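Local coordinates for CELL WALL surface anchor family protein (Streptococcus pneumoniae, PDB 2WW8) that acts as the adhesin of the pneumococcal pilus and probably recognises host cells through an integrin-like domain that carries a magnesium site, at residues F358-L363 with M392-N397; N420-L425 with Y522-I527; V534-I539 with S558-P563. One frame throughout, in Å; residues are numbered along the deposited sequence.

In the fold
All three contacts belong to one domain, whose five-stranded parallel sheet and magnesium site resemble the von Willebrand A fold, far from the centre of this elongated chain. They follow one another in sequence, each closing before the next opens, yet their centres lie about 13 Å (contacts 1 and 2), 16 Å (2 and 3) and 17 Å (1 and 3) apart. Helix 516-526 ties them together: Tyr-522 packs on Gln-360 and Leu-363 of contact 1, while Tyr-523 packs on Val-534 and Ile-559 of contact 3. Calcium, bound by Asp-367, Asn-526 and Asp-530, joins helix 359-373 to the end of helix 516-526, so the ion ties the two helices together beside the sheet.

Contact 1 of 3, residues F358-L363 with M392-N397; sequences FTQKAL and MSYPIN
Phe-358 and Tyr-394 meet as a T-shaped (edge-to-face) pair, the phenylalanine edge directed at the tyrosine face. CZ of Phe-358 stands 3.3 Å above the plane of the Tyr-394 ring, over its centre; the ring centroids are 4.7 Å apart and the planes inclined at 58°. The phenylalanine has CG anti to its backbone N (chi1 -167°), which carries the ring across the segment 392-397. One of its faces receives Met-392 CB, 4.2 Å from the ring centroid in a CH-pi contact. Met-392 SD lies obliquely beside the same ring, a Met-aromatic contact; CG beside the backbone N (chi1 -69°) and an extended chi2 place the sulfur there. The opposite face is covered by Lys-361 CB.

Beside the rings, Gln-360 reaches out with a fully extended chain. Its OE1 accepts a nearly straight bond of 2.8 Å from Tyr-394 N, the donor sitting above the carbonyl plane. Glutamine suits this place, being long enough to reach the backbone N-H and neutral enough to be buried.

Further out, water 1 accepts from Gln-360 N at 2.8 Å and donates to Met-392 O at 2.6 Å. The extended Lys-361 chain passes obliquely by the phenol oxygen, its CE 3.5 Å from Tyr-394 OH. Glu-437 takes both polar tips, as a salt bridge with Lys-361 NZ and a hydrogen bond with Tyr-394 OH, while Ser-393 OG bonds to His-515 ND1.

The contact thus ties the first turn of helix 359-373 to the short strand 392-393 of the von Willebrand A-like domain, the Phe-358 side chain about 11 Å from the bound magnesium. Aromatic, CH-pi and sulfur contacts make up its buried apolar part, and an amide and a water answer the backbone polar groups. The lysine charge would be expected to be largely offset by Glu-437.

Contact 2 of 3, residues N420-L425 with Y522-I527; sequences NKDGIL and YYNGNI. With CA (calcium ion), chain C.
In this von Willebrand A-like domain, the loop 420-425 lies across the C-terminal end of helix 516-526, with side-chain amides of the helix answering loop carbonyls. Asn-524 ND2 donates to Asp-422 O over 3.0 Å at 161°, coming from above the carbonyl plane though nearly in its own amide plane. Its amide stacks on the Asp-422 carboxylate, the planes only 24° apart. Water 2 joins the two residues again: it accepts from Asn-420 N and donates to both Asp-422 OD1 and Asn-524 O, the last at 2.8 Å.

Asn-526 uses both ends of its amide. ND2 gives one proton to Ile-424 O at 2.8 Å and another to Tyr-522 O at 2.9 Å, each on a carbonyl lone pair, while OD1 accepts from Leu-426 N. Asparagine suits the spot because a single short amide can satisfy a loop carbonyl, a helix carbonyl and a loop N-H together. Between these two grips Gly-423 and Gly-525 bring their CA atoms to 4.3 Å, where lack of a side chain lets the backbones close up. The remaining oxygen of Asn-526, its backbone O, binds calcium at 2.3 Å, alongside Asp-367, Asp-530 and waters 3, 4 and 5.

Contact 3 of 3, residues V534-I539 with S558-P563; sequences VFTVGI and SISSKP
Thr-536 turns its side chain from the strand 534-539 toward the loop 558-563. Its CB already touches Ser-560, 3.3 Å from OG. One step on, OG1, placed anti to the carbonyl carbon and beside the backbone N, comes 2.8 Å from the same Ser-560 OG. OG1 also shares a hydrogen bond of 2.7 Å with water 6, which donates its own proton to Ile-559 O, so threonine and loop backbone are bridged. Threonine fits here because it is branched, as suits a strand, and brings a hydroxyl to a buried polar cluster; Ser-560 OG has a further partner in Met-556 O.

Near the start of strand 533-539, Ser-561 grips Val-534 twice. Ser-561 N donates to Val-534 O over 3.0 Å, in the carbonyl plane and on a lone pair, at 172°. In return Val-534 N donates to Ser-561 OG, again at 3.0 Å and almost straight at 176°. The hydroxyl can do this because chi1 (58°) sets it between the backbone N and the carbonyl carbon, the crowded position, facing Val-534 N. The apolar part of Val-534 fills in beside them, CG1 lying 3.5 Å from Ile-559 O, while Tyr-523 of helix 516-526 packs on the same side chain.

Helix 549-558 and this loop connect strand 533-539 to its parallel neighbour 566-569, a beta-alpha-beta crossover of the kind that builds the von Willebrand A-like fold.

Contact 1 of 3, residues F358-L363 with M392-N397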
# COMPACT_ATOMS: atom_id res chain seq x y z
N PHE A 358 45.10 -0.44 16.25
CA PHE A 358 46.10 -1.30 15.58
C PHE A 358 45.81 -1.36 14.07
O PHE A 358 45.26 -2.32 13.56
CB PHE A 358 46.09 -2.71 16.16
CG PHE A 358 47.27 -3.58 15.78
CD1 PHE A 358 48.26 -3.16 14.87
CD2 PHE A 358 47.43 -4.78 16.44
CE1 PHE A 358 49.35 -4.00 14.58
CE2 PHE A 358 48.52 -5.64 16.16
CZ PHE A 358 49.48 -5.27 15.22
N THR A 359 46.14 -0.26 13.40
CA THR A 359 45.74 -0.00 12.02
C THR A 359 46.35 -1.07 11.11
O THR A 359 45.65 -1.61 10.25
CB THR A 359 46.30 1.37 11.56
OG1 THR A 359 45.84 2.34 12.50
CG2 THR A 359 45.72 1.79 10.15
N GLN A 360 47.61 -1.45 11.34
CA GLN A 360 48.26 -2.41 10.45
C GLN A 360 47.55 -3.74 10.34
O GLN A 360 47.41 -4.36 9.28
CB GLN A 360 49.67 -2.67 10.99
CG GLN A 360 50.48 -3.52 10.07
CD GLN A 360 51.91 -3.76 10.61
OE1 GLN A 360 52.31 -3.34 11.72
NE2 GLN A 360 52.69 -4.48 9.76
N LYS A 361 47.04 -4.18 11.48
CA LYS A 361 46.36 -5.46 11.56
C LYS A 361 45.04 -5.43 10.76
O LYS A 361 44.64 -6.42 10.11
CB LYS A 361 46.12 -5.83 13.05
CG LYS A 361 45.52 -7.25 13.30
CD LYS A 361 45.52 -7.62 14.82
CE LYS A 361 45.32 -9.17 14.96
NZ LYS A 361 45.34 -9.59 16.39
N ALA A 362 44.39 -4.29 10.78
CA ALA A 362 43.18 -4.11 10.03
C ALA A 362 43.46 -4.10 8.53
O ALA A 362 42.72 -4.72 7.79
CB ALA A 362 42.54 -2.76 10.41
N LEU A 363 44.48 -3.35 8.10
CA LEU A 363 44.88 -3.31 6.69
C LEU A 363 45.27 -4.74 6.26
O LEU A 363 44.92 -5.18 5.17
CB LEU A 363 46.06 -2.33 6.53
CG LEU A 363 45.71 -0.85 6.63
CD1 LEU A 363 47.02 -0.02 6.77
CD2 LEU A 363 44.81 -0.34 5.48
N MET A 392 49.63 1.06 17.84
CA MET A 392 50.18 -0.26 17.87
C MET A 392 50.69 -0.65 16.48
O MET A 392 50.15 -0.16 15.48
CB MET A 392 49.04 -1.25 18.24
CG MET A 392 48.66 -1.00 19.70
SD MET A 392 47.31 -2.10 20.29
CE MET A 392 48.16 -3.66 20.47
N SER A 393 51.65 -1.55 16.40
CA SER A 393 52.11 -2.00 15.07
C SER A 393 52.83 -3.34 15.31
O SER A 393 53.20 -3.66 16.46
CB SER A 393 53.09 -0.95 14.48
OG SER A 393 54.14 -0.66 15.40
N TYR A 394 53.05 -4.12 14.26
CA TYR A 394 53.91 -5.32 14.35
C TYR A 394 55.37 -4.92 14.20
O TYR A 394 55.66 -4.00 13.48
CB TYR A 394 53.57 -6.36 13.29
CG TYR A 394 52.25 -7.09 13.57
CD1 TYR A 394 52.11 -7.98 14.62
CD2 TYR A 394 51.20 -6.98 12.68
CE1 TYR A 394 50.93 -8.69 14.84
CE2 TYR A 394 50.03 -7.69 12.83
CZ TYR A 394 49.90 -8.53 13.91
OH TYR A 394 48.69 -9.16 14.07
N PRO A 395 56.28 -5.58 14.93
CA PRO A 395 57.71 -5.25 14.89
C PRO A 395 58.31 -5.72 13.54
O PRO A 395 57.96 -6.78 13.02
CB PRO A 395 58.31 -6.04 16.08
CG PRO A 395 57.42 -7.25 16.21
CD PRO A 395 56.01 -6.71 15.84
N ILE A 396 59.22 -4.91 13.00
CA ILE A 396 60.08 -5.29 11.92
C ILE A 396 61.07 -6.29 12.55
O ILE A 396 61.55 -6.11 13.70
CB ILE A 396 60.77 -4.05 11.44
CG1 ILE A 396 59.67 -3.10 10.93
CG2 ILE A 396 61.92 -4.36 10.41
CD1 ILE A 396 60.19 -1.71 10.56
N ASN A 397 61.35 -7.36 11.79
CA ASN A 397 62.09 -8.52 12.30
C ASN A 397 63.60 -8.30 12.22
O ASN A 397 64.27 -8.96 11.45
CB ASN A 397 61.61 -9.79 11.58
CG ASN A 397 62.32 -11.05 12.03
OD1 ASN A 397 62.57 -11.22 13.19
ND2 ASN A 397 62.71 -11.90 11.10
O HOH W 1 49.41 -0.10 12.98

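Contact 2 of 3, residues N420-L425 with Y522-I527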
# COMPACT_ATOMS: atom_id res chain seq x y z
N ASN A 420 58.39 -1.64 -4.77
CA ASN A 420 58.59 -0.24 -5.20
C ASN A 420 59.78 0.30 -4.40
O ASN A 420 60.08 1.48 -4.41
CB ASN A 420 57.28 0.55 -5.00
CG ASN A 420 56.18 0.10 -5.98
OD1 ASN A 420 56.46 -0.21 -7.16
ND2 ASN A 420 54.92 0.08 -5.52
N LYS A 421 60.51 -0.60 -3.77
CA LYS A 421 61.72 -0.28 -3.02
C LYS A 421 61.46 0.78 -1.93
O LYS A 421 62.36 1.54 -1.56
CB LYS A 421 62.88 0.15 -3.93
CG LYS A 421 63.20 -0.77 -5.13
CD LYS A 421 63.30 -2.28 -4.83
CE LYS A 421 62.70 -3.19 -5.97
NZ LYS A 421 62.36 -4.61 -5.56
N ASP A 422 60.23 0.81 -1.42
CA ASP A 422 59.78 1.86 -0.49
C ASP A 422 59.05 1.33 0.75
O ASP A 422 58.44 2.11 1.50
CB ASP A 422 58.84 2.88 -1.17
CG ASP A 422 57.59 2.24 -1.79
OD1 ASP A 422 57.42 1.01 -1.63
OD2 ASP A 422 56.77 2.93 -2.48
N GLY A 423 59.12 0.02 0.95
CA GLY A 423 58.36 -0.61 2.02
C GLY A 423 58.96 -1.92 2.47
O GLY A 423 60.08 -2.23 2.10
N ILE A 424 58.19 -2.64 3.27
CA ILE A 424 58.66 -3.86 3.89
C ILE A 424 57.62 -4.96 3.64
O ILE A 424 56.47 -4.79 3.94
CB ILE A 424 58.93 -3.65 5.42
CG1 ILE A 424 60.02 -2.57 5.63
CG2 ILE A 424 59.38 -5.00 6.05
CD1 ILE A 424 60.14 -2.12 7.13
N LEU A 425 58.07 -6.10 3.12
CA LEU A 425 57.23 -7.27 2.92
C LEU A 425 56.72 -7.82 4.24
O LEU A 425 57.40 -7.78 5.26
CB LEU A 425 58.08 -8.34 2.25
CG LEU A 425 58.41 -8.08 0.79
CD1 LEU A 425 58.99 -9.36 0.25
CD2 LEU A 425 57.19 -7.72 -0.04
N TYR A 522 54.60 -1.14 5.73
CA TYR A 522 53.76 -2.32 5.56
C TYR A 522 52.84 -2.09 4.32
O TYR A 522 52.71 -2.94 3.42
CB TYR A 522 52.91 -2.70 6.78
CG TYR A 522 51.75 -3.59 6.29
CD1 TYR A 522 51.94 -4.92 5.90
CD2 TYR A 522 50.49 -3.04 6.10
CE1 TYR A 522 50.87 -5.67 5.40
CE2 TYR A 522 49.41 -3.76 5.58
CZ TYR A 522 49.64 -5.08 5.26
OH TYR A 522 48.61 -5.82 4.73
N TYR A 523 52.18 -0.94 4.30
CA TYR A 523 51.21 -0.61 3.24
C TYR A 523 51.92 -0.59 1.88
O TYR A 523 51.47 -1.25 0.92
CB TYR A 523 50.54 0.75 3.52
CG TYR A 523 49.50 1.13 2.48
CD1 TYR A 523 49.86 1.76 1.29
CD2 TYR A 523 48.16 0.84 2.70
CE1 TYR A 523 48.89 2.12 0.30
CE2 TYR A 523 47.19 1.22 1.77
CZ TYR A 523 47.56 1.83 0.59
OH TYR A 523 46.55 2.12 -0.31
N ASN A 524 53.02 0.16 1.79
CA ASN A 524 53.79 0.26 0.55
C ASN A 524 54.26 -1.11 0.07
O ASN A 524 54.28 -1.38 -1.14
CB ASN A 524 55.07 1.09 0.76
CG ASN A 524 54.77 2.57 0.92
OD1 ASN A 524 53.68 3.03 0.59
ND2 ASN A 524 55.74 3.32 1.41
N GLY A 525 54.64 -1.94 1.02
CA GLY A 525 55.20 -3.24 0.64
C GLY A 525 54.19 -4.31 0.21
O GLY A 525 54.54 -5.19 -0.57
N ASN A 526 52.96 -4.24 0.72
CA ASN A 526 52.02 -5.37 0.61
C ASN A 526 50.62 -5.01 0.16
O ASN A 526 49.80 -5.91 -0.12
CB ASN A 526 51.85 -5.98 2.04
CG ASN A 526 53.19 -6.45 2.59
OD1 ASN A 526 53.71 -7.48 2.20
ND2 ASN A 526 53.83 -5.57 3.35
N ILE A 527 50.32 -3.72 0.13
CA ILE A 527 49.01 -3.30 -0.33
C ILE A 527 49.10 -2.44 -1.58
O ILE A 527 48.42 -2.69 -2.55
CB ILE A 527 48.24 -2.58 0.77
CG1 ILE A 527 47.87 -3.59 1.88
CG2 ILE A 527 46.89 -1.99 0.17
CD1 ILE A 527 46.94 -3.05 2.86
CA CA C . 48.87 -7.85 -0.80
O HOH W 2 56.89 -1.58 -2.23
O HOH W 3 50.68 -9.02 0.19
O HOH W 4 48.13 -9.91 -1.84
O HOH W 5 50.74 -7.88 -2.40

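Contact 3 of 3, residues V534-I539 with S558-P563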
# COMPACT_ATOMS: atom_id res chain seq x y z
N VAL A 534 41.78 2.43 -2.50
CA VAL A 534 41.74 2.49 -1.02
C VAL A 534 41.40 3.95 -0.69
O VAL A 534 42.20 4.85 -1.01
CB VAL A 534 43.12 2.16 -0.41
CG1 VAL A 534 43.01 2.14 1.12
CG2 VAL A 534 43.59 0.77 -0.93
N PHE A 535 40.25 4.11 -0.04
CA PHE A 535 39.69 5.40 0.41
C PHE A 535 39.69 5.44 1.95
O PHE A 535 39.33 4.46 2.58
CB PHE A 535 38.22 5.46 -0.02
CG PHE A 535 38.04 5.40 -1.51
CD1 PHE A 535 38.46 6.47 -2.30
CD2 PHE A 535 37.45 4.29 -2.11
CE1 PHE A 535 38.29 6.47 -3.71
CE2 PHE A 535 37.26 4.28 -3.55
CZ PHE A 535 37.72 5.35 -4.34
N THR A 536 40.11 6.55 2.54
CA THR A 536 40.20 6.71 3.98
C THR A 536 39.39 7.96 4.33
O THR A 536 39.60 9.09 3.82
CB THR A 536 41.67 6.88 4.41
OG1 THR A 536 42.41 5.76 3.88
CG2 THR A 536 41.83 6.84 5.96
N VAL A 537 38.40 7.73 5.19
CA VAL A 537 37.62 8.84 5.76
C VAL A 537 38.03 8.92 7.23
O VAL A 537 37.74 7.97 7.99
CB VAL A 537 36.10 8.60 5.58
CG1 VAL A 537 35.23 9.63 6.28
CG2 VAL A 537 35.73 8.64 4.06
N GLY A 538 38.78 9.97 7.58
CA GLY A 538 39.14 10.26 8.98
C GLY A 538 38.06 11.07 9.69
O GLY A 538 37.32 11.89 9.10
N ILE A 539 37.91 10.79 10.99
CA ILE A 539 36.94 11.51 11.80
C ILE A 539 37.71 12.34 12.84
O ILE A 539 38.14 11.82 13.87
CB ILE A 539 35.97 10.57 12.50
CG1 ILE A 539 35.14 9.79 11.47
CG2 ILE A 539 34.99 11.40 13.35
CD1 ILE A 539 34.70 8.46 12.07
N SER A 558 49.18 8.27 3.07
CA SER A 558 50.13 7.23 2.65
C SER A 558 49.50 5.87 2.84
O SER A 558 50.02 4.90 2.31
CB SER A 558 51.41 7.25 3.50
OG SER A 558 51.14 6.66 4.77
N ILE A 559 48.41 5.74 3.59
CA ILE A 559 47.72 4.44 3.58
C ILE A 559 46.43 4.50 2.79
O ILE A 559 45.50 3.74 3.07
CB ILE A 559 47.50 3.87 4.98
CG1 ILE A 559 46.64 4.82 5.85
CG2 ILE A 559 48.88 3.58 5.68
CD1 ILE A 559 45.86 4.12 6.93
N SER A 560 46.36 5.41 1.83
CA SER A 560 45.26 5.46 0.87
C SER A 560 45.91 5.32 -0.50
O SER A 560 47.12 5.56 -0.62
CB SER A 560 44.59 6.86 0.89
OG SER A 560 44.16 7.17 2.21
N SER A 561 45.15 5.01 -1.55
CA SER A 561 45.76 4.68 -2.86
C SER A 561 46.28 5.92 -3.61
O SER A 561 47.08 5.79 -4.51
CB SER A 561 44.85 3.77 -3.72
OG SER A 561 43.57 4.40 -3.94
N LYS A 562 45.82 7.12 -3.25
CA LYS A 562 46.47 8.38 -3.65
C LYS A 562 46.11 9.44 -2.61
O LYS A 562 45.18 9.22 -1.84
CB LYS A 562 46.01 8.81 -5.03
CG LYS A 562 44.56 9.14 -5.08
CD LYS A 562 44.21 9.58 -6.52
CE LYS A 562 42.87 8.95 -6.78
NZ LYS A 562 42.29 9.61 -7.95
N PRO A 563 46.83 10.58 -2.55
CA PRO A 563 46.60 11.50 -1.40
C PRO A 563 45.18 12.09 -1.34
O PRO A 563 44.64 12.16 -0.24
CB PRO A 563 47.74 12.57 -1.50
CG PRO A 563 48.75 12.00 -2.54
CD PRO A 563 48.08 10.81 -3.30
O HOH W 6 43.31 3.36 4.67